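Local coordinates for protein thymidylate kinase (Ehrlichia chaffeensis, PDB 3LD9) that probably phosphorylates dTMP to dTDP with ATP as phosphate donor, a step shared by the de novo and salvage routes to dTTP, at residues A[184-187]-A[193-196]. Sequence-based numbering, arbitrary orientation.
Sequences YDIA and RCHV
Helix 173-189 packs here against the first residues of strand 194-198, an outermost strand, within this chain, of the parallel sheet in the P-loop kinase fold. I186 and A187, in the last turns of the helix, meet R193, C194 and V196. A187 and C194 are the closest pair along the backbones, with 5.5 Å between A187 CA and C194 CA. The tightest touch is methyl to methyl: A187 CB lies 3.5 Å from V196 CG2, closer than usual for two carbons. V196 CG2 is the branch that reaches the helix because it stands beside the backbone N, anti to the carbonyl carbon, while CG1 is anti to N (chi1 178°). Two residues earlier on the strand, C194 CB faces the helix backbone, 4.1 Å from A187 CA. C194 SG turns instead to I186 and lies 4.0 Å from I186 CG2.

The strand order 2-3-1-4-5 puts 194-198 beside strand 148-153, and a short loop after the helix leads into 194-198. A187 and C194 also both touch I151 of that neighbouring strand, so the helix covers part of both strands. H195 points away from the helix, and its backbone is hydrogen-bonded to T149 and I151.

The R193 chain is bent at chi3 (72°), and its guanidinium comes under the C194 sulfur. SG lies over one face of the guanidinium, 3.6 Å from its plane and nearer its periphery than its centre. I186 CG2 is 4.1 Å from R193 NH2 and meets the group obliquely. The charge is taken up elsewhere: R193 NH1 forms a salt bridge with D117 OD2 and a hydrogen bond with T149 OG1. I186 also touches D117 and I120 of helix 116-126.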
ATOM      1  N   TYR A 184       7.127   7.126  32.875  1.00 40.23           N
ATOM      2  CA  TYR A 184       6.551   7.115  34.223  1.00 42.25           C
ATOM      3  C   TYR A 184       5.442   8.150  34.370  1.00 42.53           C
ATOM      4  O   TYR A 184       4.385   7.854  34.938  1.00 43.48           O
ATOM      5  CB  TYR A 184       7.615   7.354  35.294  1.00 44.82           C
ATOM      6  CG  TYR A 184       8.560   6.193  35.549  1.00 47.87           C
ATOM      7  CD1 TYR A 184       8.200   4.866  35.265  1.00 49.13           C
ATOM      8  CD2 TYR A 184       9.807   6.422  36.122  1.00 51.81           C
ATOM      9  CE1 TYR A 184       9.083   3.808  35.525  1.00 50.92           C
ATOM     10  CE2 TYR A 184      10.682   5.381  36.384  1.00 53.19           C
ATOM     11  CZ  TYR A 184      10.326   4.088  36.086  1.00 52.47           C
ATOM     12  OH  TYR A 184      11.220   3.082  36.343  1.00 53.76           O
ATOM     13  N   ASP A 185       5.676   9.356  33.858  1.00 41.91           N
ATOM     14  CA  ASP A 185       4.643  10.394  33.872  1.00 42.32           C
ATOM     15  C   ASP A 185       3.400   9.985  33.093  1.00 40.27           C
ATOM     16  O   ASP A 185       2.293  10.284  33.522  1.00 41.67           O
ATOM     17  CB  ASP A 185       5.173  11.719  33.316  1.00 42.44           C
ATOM     18  CG  ASP A 185       6.164  12.370  34.237  1.00 45.91           C
ATOM     19  OD1 ASP A 185       6.253  11.953  35.415  1.00 49.34           O
ATOM     20  OD2 ASP A 185       6.859  13.293  33.787  1.00 46.92           O
ATOM     21  N   ILE A 186       3.570   9.318  31.961  1.00 38.33           N
ATOM     22  CA  ILE A 186       2.408   8.831  31.192  1.00 36.66           C
ATOM     23  C   ILE A 186       1.605   7.824  32.044  1.00 37.57           C
ATOM     24  O   ILE A 186       0.362   7.867  32.075  1.00 38.05           O
ATOM     25  CB  ILE A 186       2.828   8.183  29.852  1.00 34.94           C
ATOM     26  CG1 ILE A 186       3.438   9.222  28.916  1.00 33.40           C
ATOM     27  CG2 ILE A 186       1.611   7.486  29.142  1.00 33.53           C
ATOM     28  CD1 ILE A 186       4.096   8.617  27.724  1.00 32.95           C
ATOM     29  N   ALA A 187       2.321   6.936  32.736  1.00 37.68           N
ATOM     30  CA  ALA A 187       1.701   5.947  33.592  1.00 38.44           C
ATOM     31  C   ALA A 187       0.912   6.642  34.699  1.00 40.79           C
ATOM     32  O   ALA A 187      -0.247   6.298  34.926  1.00 41.53           O
ATOM     33  CB  ALA A 187       2.745   5.020  34.181  1.00 38.47           C
ATOM     34  N   ARG A 193      -5.475   3.171  31.909  1.00 37.53           N
ATOM     35  CA  ARG A 193      -5.067   2.551  30.667  1.00 35.25           C
ATOM     36  C   ARG A 193      -3.743   1.804  30.822  1.00 34.67           C
ATOM     37  O   ARG A 193      -3.608   0.701  30.324  1.00 32.45           O
ATOM     38  CB  ARG A 193      -4.943   3.634  29.603  1.00 34.81           C
ATOM     39  CG  ARG A 193      -4.349   3.152  28.298  1.00 32.53           C
ATOM     40  CD  ARG A 193      -4.573   4.137  27.192  1.00 30.19           C
ATOM     41  NE  ARG A 193      -3.777   5.354  27.299  1.00 29.79           N
ATOM     42  CZ  ARG A 193      -2.490   5.458  26.971  1.00 29.88           C
ATOM     43  NH1 ARG A 193      -1.798   4.397  26.544  1.00 28.72           N
ATOM     44  NH2 ARG A 193      -1.886   6.631  27.080  1.00 30.09           N
ATOM     45  N   CYS A 194      -2.784   2.411  31.530  1.00 35.37           N
ATOM     46  CA  CYS A 194      -1.400   1.964  31.508  1.00 35.13           C
ATOM     47  C   CYS A 194      -1.090   1.131  32.711  1.00 37.28           C
ATOM     48  O   CYS A 194      -1.656   1.341  33.770  1.00 39.43           O
ATOM     49  CB  CYS A 194      -0.454   3.164  31.487  1.00 35.75           C
ATOM     50  SG  CYS A 194      -0.577   4.212  30.032  1.00 33.01           S
ATOM     51  N   HIS A 195      -0.195   0.176  32.540  1.00 37.26           N
ATOM     52  CA  HIS A 195       0.245  -0.683  33.617  1.00 38.90           C
ATOM     53  C   HIS A 195       1.739  -0.837  33.501  1.00 39.55           C
ATOM     54  O   HIS A 195       2.241  -1.361  32.498  1.00 38.51           O
ATOM     55  CB  HIS A 195      -0.410  -2.043  33.504  1.00 38.23           C
ATOM     56  CG  HIS A 195      -1.899  -1.986  33.583  1.00 40.69           C
ATOM     57  ND1 HIS A 195      -2.587  -2.144  34.770  1.00 43.34           N
ATOM     58  CD2 HIS A 195      -2.836  -1.762  32.631  1.00 41.16           C
ATOM     59  CE1 HIS A 195      -3.881  -2.031  34.541  1.00 44.39           C
ATOM     60  NE2 HIS A 195      -4.061  -1.805  33.251  1.00 43.69           N
ATOM     61  N   VAL A 196       2.458  -0.357  34.508  1.00 41.44           N
ATOM     62  CA  VAL A 196       3.900  -0.492  34.525  1.00 42.49           C
ATOM     63  C   VAL A 196       4.222  -1.865  35.066  1.00 43.66           C
ATOM     64  O   VAL A 196       3.772  -2.223  36.152  1.00 45.30           O
ATOM     65  CB  VAL A 196       4.567   0.610  35.358  1.00 44.20           C
ATOM     66  CG1 VAL A 196       6.071   0.418  35.389  1.00 44.38           C
ATOM     67  CG2 VAL A 196       4.221   1.955  34.779  1.00 43.26           C
TER